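Local coordinates for putative neuraminyllactose-binding hemagglutinin homolog (Helicobacter pylori, PDB 3BGH), which is of unknown function but is probably an outer-membrane lipoprotein adhesin that may bind neuraminyllactose-type receptors, at residues A[19-23]-A[191-195]; A[63-68]-A[198-202]; A[127-133]-A[149-155]. All blocks are in the same frame, centred on the assembly; numbering follows the deposited sequence.

How the contacts relate
Three contacts show helix 186-208 of a small alpha/beta fold meeting an N-terminal loop, a second helix and a sheet. Contact 1 ties the start of the modelled chain to residues 191-195 of that helix, and contact 2, with its centre about 13 Å away, sets residues 198-202 against helix 54-73. They meet where Phe23 O packs on Ser63 CB at 3.2 Å. Contact 3 belongs to the sheet that the helix lies against, its centre about 15 Å from that of contact 1 and about 14 Å from that of contact 2. Lys200 NZ reaches Asp151 O at 2.8 Å, probably a hydrogen bond. No binding site for a sugar can be assigned to any of the three.

Contact 1: A[19-23]-A[191-195]; sequences VELHF and RKIMN
Arg191 and Asn195, one turn apart on helix 186-208, turn their flat polar groups onto the backbone of residues 19-23, an irregular segment that runs alongside the helix. The arginine chain bends at chi2 and again at chi3 (77°), which brings the guanidinium side-on to Val19, with NE and NH2 both directed at one carbonyl oxygen: Arg191 NH2 lies 2.7 Å and Arg191 NE 3.0 Å from Val19 O, which sits only 3° out of the guanidinium plane. Glu20 and Arg191 lie side by side and point the same way, and Glu20 OE1 forms a salt bridge to Arg191 NH2 at 3.2 Å. Carboxylate and guanidinium planes are twisted well apart, and the pairing runs through one oxygen and one nitrogen.

Asn195 works differently, gripping with both ends of its amide. Asn195 ND2 donates to Glu20 O at 3.1 Å, close to the amide plane, whereas His22 N donates to Asn195 OD1 from above that plane. The two bonds bracket Leu21, one to the residue before it and one to the residue after. The ring of Phe23 stands almost upright to the amide, at 84°, with Phe23 CE1 3.1 Å from Asn195 OD1, while its CZ packs on Met194 CB.

Aliphatic parts of the side chains meet beside these bonds. Leu21 crosses the arginine at about a right angle, and Leu21 CD2 touches Arg191 CG at 3.4 Å; Val19 similarly crosses Lys192. Outside the pair, Val19 N bonds Gln188 OE1, and Phe23 meets Phe60 edge-to-face.

Two helix side chains thus grip the main chain of the loop, so these hydrogen bonds depend little on which side chains the loop carries there; the one salt bridge probably adds to the hold.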
ATOM      1  N   VAL A  19      15.366 -17.543   8.911  1.00 67.31           N
ATOM      2  CA  VAL A  19      15.362 -16.886   7.580  1.00 67.39           C
ATOM      3  C   VAL A  19      16.211 -15.629   7.666  1.00 67.14           C
ATOM      4  O   VAL A  19      16.061 -14.861   8.591  1.00 68.00           O
ATOM      5  CB  VAL A  19      13.897 -16.567   7.101  1.00 67.69           C
ATOM      6  CG1 VAL A  19      13.882 -15.544   5.961  1.00 66.43           C
ATOM      7  CG2 VAL A  19      13.173 -17.853   6.672  1.00 66.72           C
ATOM      8  N   GLU A  20      17.127 -15.430   6.728  1.00 66.98           N
ATOM      9  CA  GLU A  20      17.917 -14.198   6.709  1.00 66.78           C
ATOM     10  C   GLU A  20      17.484 -13.336   5.530  1.00 65.72           C
ATOM     11  O   GLU A  20      16.867 -13.841   4.583  1.00 65.01           O
ATOM     12  CB  GLU A  20      19.422 -14.489   6.684  1.00 67.54           C
ATOM     13  CG  GLU A  20      20.160 -14.205   8.041  1.00 71.20           C
ATOM     14  CD  GLU A  20      19.912 -15.280   9.115  1.00 75.95           C
ATOM     15  OE1 GLU A  20      19.845 -14.925  10.328  1.00 75.83           O
ATOM     16  OE2 GLU A  20      19.787 -16.477   8.740  1.00 77.91           O
ATOM     17  N   LEU A  21      17.761 -12.037   5.598  1.00 64.56           N
ATOM     18  CA  LEU A  21      17.371 -11.157   4.516  1.00 63.94           C
ATOM     19  C   LEU A  21      17.989 -11.695   3.236  1.00 64.31           C
ATOM     20  O   LEU A  21      19.085 -12.239   3.264  1.00 64.97           O
ATOM     21  CB  LEU A  21      17.848  -9.745   4.770  1.00 63.28           C
ATOM     22  CG  LEU A  21      17.030  -8.864   5.700  1.00 62.06           C
ATOM     23  CD1 LEU A  21      17.695  -7.481   5.787  1.00 60.68           C
ATOM     24  CD2 LEU A  21      15.609  -8.749   5.208  1.00 58.29           C
ATOM     25  N   HIS A  22      17.294 -11.582   2.114  1.00 64.26           N
ATOM     26  CA  HIS A  22      17.891 -12.022   0.869  1.00 64.64           C
ATOM     27  C   HIS A  22      17.522 -11.159  -0.313  1.00 64.33           C
ATOM     28  O   HIS A  22      16.802 -11.594  -1.209  1.00 62.82           O
ATOM     29  CB  HIS A  22      17.607 -13.493   0.587  1.00 65.49           C
ATOM     30  CG  HIS A  22      18.550 -14.092  -0.406  1.00 69.61           C
ATOM     31  ND1 HIS A  22      18.128 -14.623  -1.608  1.00 73.11           N
ATOM     32  CD2 HIS A  22      19.903 -14.201  -0.395  1.00 72.11           C
ATOM     33  CE1 HIS A  22      19.180 -15.060  -2.284  1.00 75.48           C
ATOM     34  NE2 HIS A  22      20.267 -14.818  -1.569  1.00 75.24           N
ATOM     35  N   PHE A  23      18.054  -9.934  -0.320  1.00 64.32           N
ATOM     36  CA  PHE A  23      17.768  -8.996  -1.389  1.00 63.97           C
ATOM     37  C   PHE A  23      18.750  -9.219  -2.557  1.00 64.17           C
ATOM     38  O   PHE A  23      19.583  -8.382  -2.859  1.00 63.96           O
ATOM     39  CB  PHE A  23      17.704  -7.557  -0.830  1.00 63.50           C
ATOM     40  CG  PHE A  23      16.675  -7.378   0.306  1.00 62.33           C
ATOM     41  CD1 PHE A  23      15.716  -8.364   0.587  1.00 60.32           C
ATOM     42  CD2 PHE A  23      16.659  -6.216   1.080  1.00 60.90           C
ATOM     43  CE1 PHE A  23      14.777  -8.195   1.618  1.00 57.17           C
ATOM     44  CE2 PHE A  23      15.705  -6.032   2.109  1.00 58.38           C
ATOM     45  CZ  PHE A  23      14.772  -7.015   2.368  1.00 58.74           C
ATOM     46  N   ARG A 191      10.972 -10.406   7.411  1.00 59.19           N
ATOM     47  CA  ARG A 191      12.068 -10.882   6.601  1.00 59.09           C
ATOM     48  C   ARG A 191      11.619 -11.714   5.383  1.00 58.04           C
ATOM     49  O   ARG A 191      12.104 -11.484   4.263  1.00 58.26           O
ATOM     50  CB  ARG A 191      13.073 -11.601   7.500  1.00 59.04           C
ATOM     51  CG  ARG A 191      14.360 -10.839   7.610  1.00 62.50           C
ATOM     52  CD  ARG A 191      14.983 -10.787   8.989  1.00 66.50           C
ATOM     53  NE  ARG A 191      15.657 -12.023   9.351  1.00 69.04           N
ATOM     54  CZ  ARG A 191      16.503 -12.151  10.376  1.00 71.71           C
ATOM     55  NH1 ARG A 191      16.831 -11.109  11.144  1.00 70.58           N
ATOM     56  NH2 ARG A 191      17.042 -13.336  10.621  1.00 72.34           N
ATOM     57  N   LYS A 192      10.673 -12.632   5.601  1.00 57.36           N
ATOM     58  CA  LYS A 192      10.098 -13.499   4.544  1.00 56.26           C
ATOM     59  C   LYS A 192       9.276 -12.734   3.538  1.00 55.16           C
ATOM     60  O   LYS A 192       9.425 -12.933   2.336  1.00 55.63           O
ATOM     61  CB  LYS A 192       9.224 -14.601   5.145  1.00 57.26           C
ATOM     62  CG  LYS A 192       9.997 -15.752   5.816  1.00 58.11           C
ATOM     63  CD  LYS A 192       9.112 -16.947   6.057  1.00 61.59           C
ATOM     64  CE  LYS A 192       8.562 -16.949   7.480  1.00 64.40           C
ATOM     65  NZ  LYS A 192       7.421 -17.928   7.613  1.00 67.89           N
ATOM     66  N   ILE A 193       8.424 -11.844   4.029  1.00 53.48           N
ATOM     67  CA  ILE A 193       7.566 -11.049   3.182  1.00 52.21           C
ATOM     68  C   ILE A 193       8.380 -10.134   2.284  1.00 52.68           C
ATOM     69  O   ILE A 193       8.126 -10.069   1.071  1.00 52.35           O
ATOM     70  CB  ILE A 193       6.519 -10.268   4.032  1.00 52.95           C
ATOM     71  CG1 ILE A 193       5.437 -11.253   4.519  1.00 51.90           C
ATOM     72  CG2 ILE A 193       5.944  -9.081   3.252  1.00 48.96           C
ATOM     73  CD1 ILE A 193       4.542 -10.749   5.650  1.00 50.98           C
ATOM     74  N   MET A 194       9.368  -9.457   2.884  1.00 52.43           N
ATOM     75  CA  MET A 194      10.270  -8.563   2.162  1.00 52.96           C
ATOM     76  C   MET A 194      11.101  -9.312   1.106  1.00 52.61           C
ATOM     77  O   MET A 194      11.288  -8.794   0.016  1.00 52.53           O
ATOM     78  CB  MET A 194      11.225  -7.782   3.103  1.00 52.74           C
ATOM     79  CG  MET A 194      10.606  -7.095   4.302  1.00 52.64           C
ATOM     80  SD  MET A 194      11.098  -5.381   4.361  1.00 54.02           S
ATOM     81  CE  MET A 194       9.974  -4.864   3.077  1.00 47.74           C
ATOM     82  N   ASN A 195      11.633 -10.490   1.441  1.00 51.96           N
ATOM     83  CA  ASN A 195      12.337 -11.288   0.441  1.00 52.25           C
ATOM     84  C   ASN A 195      11.448 -11.607  -0.731  1.00 52.71           C
ATOM     85  O   ASN A 195      11.904 -11.542  -1.856  1.00 52.79           O
ATOM     86  CB  ASN A 195      12.908 -12.603   0.999  1.00 51.79           C
ATOM     87  CG  ASN A 195      14.084 -12.378   1.938  1.00 51.73           C
ATOM     88  OD1 ASN A 195      14.701 -11.315   1.928  1.00 54.73           O
ATOM     89  ND2 ASN A 195      14.372 -13.358   2.772  1.00 48.67           N
TER

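Contact 2: A[63-68]-A[198-202]; sequences SLFLQL and YHKVM
Leu64 overlaps the ring of Tyr198 obliquely, the two side chains sliding past each other in opposite directions, with Leu64 CD2 3.4 Å from Tyr198 CE1. The same methyl also reaches across to the next turn of the partner helix, where it meets Met202 SD at 3.6 Å and Val201 CG1 at 3.9 Å, the leucine and valine side chains crossing at about a right angle. One leucine branch thus packs against three residues.

The phenol is positioned by a second, polar partner. With CG anti to the backbone N (chi1 -176°), the tyrosine extends across the gap, and Tyr198 OH donates to Gln67 OE1 at 2.8 Å. The hydroxyl lies in the plane of the amide and on an OE1 lone pair; amide and ring are themselves nearly coplanar, 3° apart, and Gln67 OE1 lies at the ring edge, in its plane. The amide oxygen has another donor in Tyr25 N.

Helices 54-73 and 186-208 pack here as neighbours above the mixed beta sheet of this alpha/beta fold, running in roughly the same direction at 34° to each other. Their local axes come no closer than 11.4 Å, a wide spacing bridged by long side chains. Leu64 and Leu68 also lean on Met102 of strand 98-114, which places this layer directly over the sheet.

The Met202 chain, bent at both chi2 and chi3, lies against Leu64 and brings its terminal methyl CE to Gln67 CB at 4.0 Å. Ser63 contributes its CB, which lies 3.5 Å from Tyr198 OH, while its OG is bonded to Glu59 O within its own helix. Outside the pair, Phe23 meets the tyrosine ring with nearly parallel planes and Phe60 meets it edge-to-face.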
ATOM      1  N   SER A  63      20.059  -2.750  -2.759  1.00 59.69           N
ATOM      2  CA  SER A  63      20.159  -3.925  -3.602  1.00 58.98           C
ATOM      3  C   SER A  63      19.538  -3.754  -4.990  1.00 58.85           C
ATOM      4  O   SER A  63      20.108  -4.222  -5.967  1.00 59.30           O
ATOM      5  CB  SER A  63      19.605  -5.139  -2.895  1.00 58.96           C
ATOM      6  OG  SER A  63      20.285  -5.277  -1.667  1.00 59.53           O
ATOM      7  N   LEU A  64      18.393  -3.076  -5.072  1.00 58.41           N
ATOM      8  CA  LEU A  64      17.651  -2.903  -6.330  1.00 57.94           C
ATOM      9  C   LEU A  64      18.476  -2.049  -7.266  1.00 58.10           C
ATOM     10  O   LEU A  64      18.541  -2.266  -8.471  1.00 56.85           O
ATOM     11  CB  LEU A  64      16.280  -2.226  -6.093  1.00 57.33           C
ATOM     12  CG  LEU A  64      15.052  -2.998  -5.595  1.00 57.00           C
ATOM     13  CD1 LEU A  64      13.821  -2.081  -5.586  1.00 55.74           C
ATOM     14  CD2 LEU A  64      14.735  -4.229  -6.468  1.00 56.00           C
ATOM     15  N   PHE A  65      19.117  -1.065  -6.662  1.00 59.37           N
ATOM     16  CA  PHE A  65      19.906  -0.078  -7.359  1.00 59.99           C
ATOM     17  C   PHE A  65      21.132  -0.748  -8.007  1.00 59.90           C
ATOM     18  O   PHE A  65      21.418  -0.537  -9.188  1.00 60.80           O
ATOM     19  CB  PHE A  65      20.291   0.965  -6.327  1.00 60.99           C
ATOM     20  CG  PHE A  65      20.860   2.212  -6.893  1.00 61.90           C
ATOM     21  CD1 PHE A  65      20.350   2.765  -8.055  1.00 63.49           C
ATOM     22  CD2 PHE A  65      21.905   2.848  -6.240  1.00 63.03           C
ATOM     23  CE1 PHE A  65      20.882   3.943  -8.578  1.00 62.79           C
ATOM     24  CE2 PHE A  65      22.451   4.017  -6.746  1.00 65.09           C
ATOM     25  CZ  PHE A  65      21.943   4.574  -7.919  1.00 63.46           C
ATOM     26  N   LEU A  66      21.829  -1.595  -7.264  1.00 59.52           N
ATOM     27  CA  LEU A  66      23.078  -2.149  -7.770  1.00 58.88           C
ATOM     28  C   LEU A  66      22.749  -3.219  -8.778  1.00 59.19           C
ATOM     29  O   LEU A  66      23.309  -3.242  -9.876  1.00 59.88           O
ATOM     30  CB  LEU A  66      23.964  -2.707  -6.651  1.00 58.78           C
ATOM     31  CG  LEU A  66      24.438  -1.759  -5.531  1.00 57.42           C
ATOM     32  CD1 LEU A  66      25.119  -2.572  -4.462  1.00 53.15           C
ATOM     33  CD2 LEU A  66      25.366  -0.647  -6.033  1.00 54.32           C
ATOM     34  N   GLN A  67      21.805  -4.074  -8.418  1.00 59.19           N
ATOM     35  CA  GLN A  67      21.338  -5.111  -9.297  1.00 59.77           C
ATOM     36  C   GLN A  67      20.772  -4.619 -10.624  1.00 60.26           C
ATOM     37  O   GLN A  67      20.990  -5.234 -11.655  1.00 61.03           O
ATOM     38  CB  GLN A  67      20.325  -5.949  -8.583  1.00 60.07           C
ATOM     39  CG  GLN A  67      20.922  -6.746  -7.440  1.00 61.79           C
ATOM     40  CD  GLN A  67      20.452  -8.163  -7.499  1.00 63.23           C
ATOM     41  OE1 GLN A  67      19.434  -8.518  -6.889  1.00 63.51           O
ATOM     42  NE2 GLN A  67      21.147  -8.982  -8.297  1.00 62.77           N
ATOM     43  N   LEU A  68      20.028  -3.528 -10.603  1.00 60.63           N
ATOM     44  CA  LEU A  68      19.518  -2.983 -11.836  1.00 60.91           C
ATOM     45  C   LEU A  68      20.639  -2.412 -12.685  1.00 61.33           C
ATOM     46  O   LEU A  68      20.562  -2.446 -13.906  1.00 60.58           O
ATOM     47  CB  LEU A  68      18.443  -1.943 -11.586  1.00 60.23           C
ATOM     48  CG  LEU A  68      17.116  -2.661 -11.544  1.00 61.35           C
ATOM     49  CD1 LEU A  68      16.084  -1.762 -10.881  1.00 61.44           C
ATOM     50  CD2 LEU A  68      16.688  -3.133 -12.993  1.00 62.39           C
ATOM     51  N   TYR A 198      11.035  -8.499  -2.724  1.00 49.54           N
ATOM     52  CA  TYR A 198      12.229  -8.132  -3.465  1.00 49.31           C
ATOM     53  C   TYR A 198      12.321  -8.996  -4.730  1.00 49.71           C
ATOM     54  O   TYR A 198      12.534  -8.465  -5.805  1.00 50.08           O
ATOM     55  CB  TYR A 198      13.509  -8.290  -2.630  1.00 48.24           C
ATOM     56  CG  TYR A 198      14.720  -7.800  -3.408  1.00 47.30           C
ATOM     57  CD1 TYR A 198      15.151  -6.487  -3.313  1.00 43.86           C
ATOM     58  CD2 TYR A 198      15.391  -8.644  -4.287  1.00 46.42           C
ATOM     59  CE1 TYR A 198      16.253  -6.050  -4.035  1.00 43.96           C
ATOM     60  CE2 TYR A 198      16.482  -8.214  -5.013  1.00 43.18           C
ATOM     61  CZ  TYR A 198      16.902  -6.925  -4.894  1.00 44.86           C
ATOM     62  OH  TYR A 198      17.987  -6.508  -5.647  1.00 47.33           O
ATOM     63  N   HIS A 199      12.155 -10.310  -4.580  1.00 49.82           N
ATOM     64  CA  HIS A 199      12.146 -11.256  -5.689  1.00 51.63           C
ATOM     65  C   HIS A 199      11.116 -10.816  -6.757  1.00 51.66           C
ATOM     66  O   HIS A 199      11.509 -10.597  -7.896  1.00 52.17           O
ATOM     67  CB  HIS A 199      11.892 -12.695  -5.175  1.00 52.02           C
ATOM     68  CG  HIS A 199      11.824 -13.743  -6.255  1.00 56.26           C
ATOM     69  ND1 HIS A 199      12.947 -14.342  -6.799  1.00 56.69           N
ATOM     70  CD2 HIS A 199      10.758 -14.341  -6.851  1.00 59.32           C
ATOM     71  CE1 HIS A 199      12.580 -15.240  -7.697  1.00 57.86           C
ATOM     72  NE2 HIS A 199      11.257 -15.265  -7.745  1.00 61.86           N
ATOM     73  N   LYS A 200       9.835 -10.636  -6.378  1.00 50.58           N
ATOM     74  CA  LYS A 200       8.817 -10.148  -7.310  1.00 49.90           C
ATOM     75  C   LYS A 200       9.172  -8.837  -8.036  1.00 50.02           C
ATOM     76  O   LYS A 200       8.906  -8.737  -9.242  1.00 50.34           O
ATOM     77  CB  LYS A 200       7.433 -10.007  -6.649  1.00 50.12           C
ATOM     78  CG  LYS A 200       6.319  -9.691  -7.664  1.00 48.77           C
ATOM     79  CD  LYS A 200       4.954  -9.336  -7.029  1.00 49.86           C
ATOM     80  CE  LYS A 200       3.823  -9.273  -8.076  1.00 48.29           C
ATOM     81  NZ  LYS A 200       2.437  -9.124  -7.515  1.00 48.44           N
ATOM     82  N   VAL A 201       9.741  -7.845  -7.336  1.00 48.63           N
ATOM     83  CA  VAL A 201      10.109  -6.584  -8.025  1.00 49.09           C
ATOM     84  C   VAL A 201      11.179  -6.834  -9.127  1.00 49.31           C
ATOM     85  O   VAL A 201      11.034  -6.408 -10.275  1.00 49.02           O
ATOM     86  CB  VAL A 201      10.577  -5.410  -7.052  1.00 48.04           C
ATOM     87  CG1 VAL A 201      11.060  -4.239  -7.829  1.00 44.65           C
ATOM     88  CG2 VAL A 201       9.430  -4.955  -6.169  1.00 48.05           C
ATOM     89  N   MET A 202      12.248  -7.508  -8.758  1.00 49.59           N
ATOM     90  CA  MET A 202      13.325  -7.747  -9.699  1.00 50.05           C
ATOM     91  C   MET A 202      12.857  -8.544 -10.919  1.00 51.09           C
ATOM     92  O   MET A 202      13.254  -8.225 -12.027  1.00 52.20           O
ATOM     93  CB  MET A 202      14.494  -8.438  -9.005  1.00 49.92           C
ATOM     94  CG  MET A 202      15.402  -7.495  -8.195  1.00 47.02           C
ATOM     95  SD  MET A 202      16.124  -6.184  -9.153  1.00 42.75           S
ATOM     96  CE  MET A 202      16.992  -7.130 -10.389  1.00 44.81           C
TER

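Contact 3: A[127-133]-A[149-155]; sequences MSSGYLN and GIDVSKI
The beta hairpin of strands 123-137 and 144-161 shows how a strand can remain attached to its neighbour through an interruption. At one end the pairing is regular and antiparallel: Leu132 and Ile150 form a hydrogen-bonded pair, with Leu132 N 2.7 Å from Ile150 O and a nearly straight return bond from Ile150 N to Leu132 O. Asn133 faces Gly149 and Tyr131 faces Asp151 in the flanking non-hydrogen-bonded pairs. One face of the Tyr131 ring is over Ile150 O, which is offset toward the rim, and its hydroxyl extends to the adjoining glycine, Tyr131 OH being 3.2 Å from Gly149 CA.

After Asp151 the second strand turns aside in an Asx turn. Asp151 OD1 accepts from Ser153 N at 2.7 Å on the anti side, out of the carboxylate plane, and from Ser153 OG on the syn lone pair. The bond from Val152 N to Gly130 O is weak, and Val152 CG2 presses within 3.4 Å of Gly130 C.

Ser128 restores the connection. Its OG, held between the backbone N and the carbonyl carbon (chi1 74°), donates to Val152 O at 2.8 Å in the carbonyl plane and accepts from Ile155 N at 3.1 Å. Its backbone adds Ser128 N to Ile155 O and Lys154 N to Ser128 O, so this one residue makes four bonds across the irregular part. Beside it Met127 and Lys154 run in the same direction, Met127 SD and Lys154 CD 3.9 Å apart.

Strand 98-114 pairs along the other edge of 127-133. Helix 186-208 rests on the face bearing Ser128, Leu132 and Ile150, through Ile193, Val201 and Ile205 respectively, while the second subunit packs on Met127, Ser129, Tyr131 and Lys154, with Tyr131 of that subunit touching both Met127 and Lys154.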
ATOM      1  N   MET A 127       0.814  -9.701   6.628  1.00 48.29           N
ATOM      2  CA  MET A 127       0.525  -9.520   5.212  1.00 46.81           C
ATOM      3  C   MET A 127       0.937  -8.137   4.764  1.00 46.60           C
ATOM      4  O   MET A 127       0.683  -7.158   5.465  1.00 46.81           O
ATOM      5  CB  MET A 127      -0.983  -9.721   4.929  1.00 47.36           C
ATOM      6  CG  MET A 127      -1.378  -9.723   3.407  1.00 48.16           C
ATOM      7  SD  MET A 127      -3.176  -9.939   3.041  1.00 42.62           S
ATOM      8  CE  MET A 127      -3.741  -8.387   3.610  1.00 45.04           C
ATOM      9  N   SER A 128       1.523  -8.050   3.577  1.00 45.85           N
ATOM     10  CA  SER A 128       1.939  -6.781   3.046  1.00 45.63           C
ATOM     11  C   SER A 128       0.873  -6.020   2.256  1.00 45.79           C
ATOM     12  O   SER A 128      -0.120  -6.581   1.751  1.00 45.91           O
ATOM     13  CB  SER A 128       3.077  -7.024   2.099  1.00 45.80           C
ATOM     14  OG  SER A 128       2.499  -7.581   0.937  1.00 47.28           O
ATOM     15  N   SER A 129       1.140  -4.732   2.089  1.00 45.84           N
ATOM     16  CA  SER A 129       0.476  -3.905   1.092  1.00 45.03           C
ATOM     17  C   SER A 129       1.577  -3.042   0.490  1.00 44.80           C
ATOM     18  O   SER A 129       2.724  -3.076   0.948  1.00 45.37           O
ATOM     19  CB  SER A 129      -0.598  -3.038   1.751  1.00 44.89           C
ATOM     20  OG  SER A 129      -0.001  -1.988   2.485  1.00 47.94           O
ATOM     21  N   GLY A 130       1.234  -2.256  -0.509  1.00 44.35           N
ATOM     22  CA  GLY A 130       2.166  -1.368  -1.152  1.00 44.12           C
ATOM     23  C   GLY A 130       2.252  -1.619  -2.640  1.00 44.04           C
ATOM     24  O   GLY A 130       1.569  -2.438  -3.177  1.00 43.06           O
ATOM     25  N   TYR A 131       3.138  -0.907  -3.293  1.00 44.59           N
ATOM     26  CA  TYR A 131       3.100  -0.801  -4.704  1.00 46.17           C
ATOM     27  C   TYR A 131       4.349  -0.002  -5.142  1.00 46.93           C
ATOM     28  O   TYR A 131       4.686   1.022  -4.553  1.00 46.99           O
ATOM     29  CB  TYR A 131       1.781  -0.097  -5.120  1.00 45.49           C
ATOM     30  CG  TYR A 131       1.563  -0.024  -6.604  1.00 45.16           C
ATOM     31  CD1 TYR A 131       0.773  -0.960  -7.269  1.00 43.82           C
ATOM     32  CD2 TYR A 131       2.163   0.989  -7.363  1.00 46.72           C
ATOM     33  CE1 TYR A 131       0.586  -0.905  -8.669  1.00 42.17           C
ATOM     34  CE2 TYR A 131       1.967   1.069  -8.771  1.00 45.67           C
ATOM     35  CZ  TYR A 131       1.174   0.132  -9.393  1.00 45.57           C
ATOM     36  OH  TYR A 131       1.020   0.231 -10.748  1.00 48.29           O
ATOM     37  N   LEU A 132       5.047  -0.514  -6.146  1.00 48.07           N
ATOM     38  CA  LEU A 132       6.196   0.167  -6.703  1.00 48.73           C
ATOM     39  C   LEU A 132       5.949   0.668  -8.096  1.00 48.92           C
ATOM     40  O   LEU A 132       5.394  -0.031  -8.961  1.00 48.69           O
ATOM     41  CB  LEU A 132       7.397  -0.745  -6.704  1.00 48.50           C
ATOM     42  CG  LEU A 132       8.305  -0.511  -5.508  1.00 53.01           C
ATOM     43  CD1 LEU A 132       7.633  -0.905  -4.205  1.00 54.26           C
ATOM     44  CD2 LEU A 132       9.613  -1.293  -5.683  1.00 56.11           C
ATOM     45  N   ASN A 133       6.394   1.887  -8.325  1.00 49.78           N
ATOM     46  CA  ASN A 133       6.281   2.463  -9.629  1.00 50.72           C
ATOM     47  C   ASN A 133       7.620   2.824 -10.241  1.00 51.20           C
ATOM     48  O   ASN A 133       8.338   3.697  -9.732  1.00 51.04           O
ATOM     49  CB  ASN A 133       5.433   3.709  -9.564  1.00 50.96           C
ATOM     50  CG  ASN A 133       5.010   4.154 -10.916  1.00 52.70           C
ATOM     51  OD1 ASN A 133       4.199   3.477 -11.587  1.00 56.11           O
ATOM     52  ND2 ASN A 133       5.552   5.278 -11.360  1.00 51.05           N
ATOM     53  N   GLY A 149       4.201  -0.476 -13.114  1.00 45.83           N
ATOM     54  CA  GLY A 149       3.939  -0.753 -11.713  1.00 45.62           C
ATOM     55  C   GLY A 149       4.160  -2.202 -11.313  1.00 46.67           C
ATOM     56  O   GLY A 149       3.965  -3.119 -12.101  1.00 46.56           O
ATOM     57  N   ILE A 150       4.623  -2.407 -10.083  1.00 47.38           N
ATOM     58  CA  ILE A 150       4.623  -3.714  -9.505  1.00 47.10           C
ATOM     59  C   ILE A 150       3.882  -3.568  -8.209  1.00 47.93           C
ATOM     60  O   ILE A 150       4.261  -2.763  -7.338  1.00 49.41           O
ATOM     61  CB  ILE A 150       6.023  -4.262  -9.275  1.00 47.17           C
ATOM     62  CG1 ILE A 150       6.928  -3.987 -10.479  1.00 45.72           C
ATOM     63  CG2 ILE A 150       5.947  -5.734  -8.981  1.00 46.54           C
ATOM     64  CD1 ILE A 150       7.911  -2.831 -10.265  1.00 46.26           C
ATOM     65  N   ASP A 151       2.774  -4.277  -8.128  1.00 47.09           N
ATOM     66  CA  ASP A 151       2.014  -4.435  -6.921  1.00 47.22           C
ATOM     67  C   ASP A 151       2.737  -5.455  -6.025  1.00 47.21           C
ATOM     68  O   ASP A 151       3.043  -6.600  -6.449  1.00 45.89           O
ATOM     69  CB  ASP A 151       0.628  -4.956  -7.295  1.00 47.78           C
ATOM     70  CG  ASP A 151      -0.278  -5.187  -6.096  1.00 51.85           C
ATOM     71  OD1 ASP A 151       0.118  -5.031  -4.917  1.00 55.40           O
ATOM     72  OD2 ASP A 151      -1.428  -5.565  -6.345  1.00 58.26           O
ATOM     73  N   VAL A 152       2.983  -5.052  -4.781  1.00 46.07           N
ATOM     74  CA  VAL A 152       3.665  -5.920  -3.835  1.00 45.77           C
ATOM     75  C   VAL A 152       2.761  -6.207  -2.636  1.00 46.12           C
ATOM     76  O   VAL A 152       3.230  -6.592  -1.586  1.00 46.36           O
ATOM     77  CB  VAL A 152       5.017  -5.284  -3.323  1.00 46.95           C
ATOM     78  CG1 VAL A 152       6.085  -5.246  -4.441  1.00 44.30           C
ATOM     79  CG2 VAL A 152       4.782  -3.890  -2.650  1.00 42.21           C
ATOM     80  N   SER A 153       1.462  -6.013  -2.780  1.00 46.42           N
ATOM     81  CA  SER A 153       0.541  -6.316  -1.686  1.00 47.27           C
ATOM     82  C   SER A 153       0.093  -7.787  -1.657  1.00 48.17           C
ATOM     83  O   SER A 153       0.364  -8.548  -2.585  1.00 48.20           O
ATOM     84  CB  SER A 153      -0.649  -5.398  -1.779  1.00 46.19           C
ATOM     85  OG  SER A 153      -1.510  -5.836  -2.810  1.00 47.75           O
ATOM     86  N   LYS A 154      -0.596  -8.178  -0.588  1.00 49.62           N
ATOM     87  CA  LYS A 154      -1.080  -9.575  -0.390  1.00 50.57           C
ATOM     88  C   LYS A 154      -0.012 -10.661  -0.239  1.00 50.31           C
ATOM     89  O   LYS A 154      -0.318 -11.857  -0.313  1.00 51.10           O
ATOM     90  CB  LYS A 154      -2.122  -9.997  -1.450  1.00 50.63           C
ATOM     91  CG  LYS A 154      -3.268  -9.028  -1.622  1.00 53.73           C
ATOM     92  CD  LYS A 154      -4.374  -9.241  -0.625  1.00 61.77           C
ATOM     93  CE  LYS A 154      -5.749  -8.792  -1.215  1.00 65.21           C
ATOM     94  NZ  LYS A 154      -6.879  -9.049  -0.267  1.00 68.13           N
ATOM     95  N   ILE A 155       1.229 -10.270  -0.015  1.00 50.30           N
ATOM     96  CA  ILE A 155       2.244 -11.231   0.387  1.00 50.93           C
ATOM     97  C   ILE A 155       2.135 -11.658   1.872  1.00 51.80           C
ATOM     98  O   ILE A 155       2.207 -10.818   2.772  1.00 52.18           O
ATOM     99  CB  ILE A 155       3.654 -10.728   0.012  1.00 51.31           C
ATOM    100  CG1 ILE A 155       3.729 -10.533  -1.526  1.00 52.27           C
ATOM    101  CG2 ILE A 155       4.673 -11.724   0.456  1.00 50.63           C
ATOM    102  CD1 ILE A 155       5.041 -10.028  -2.069  1.00 50.02           C
TER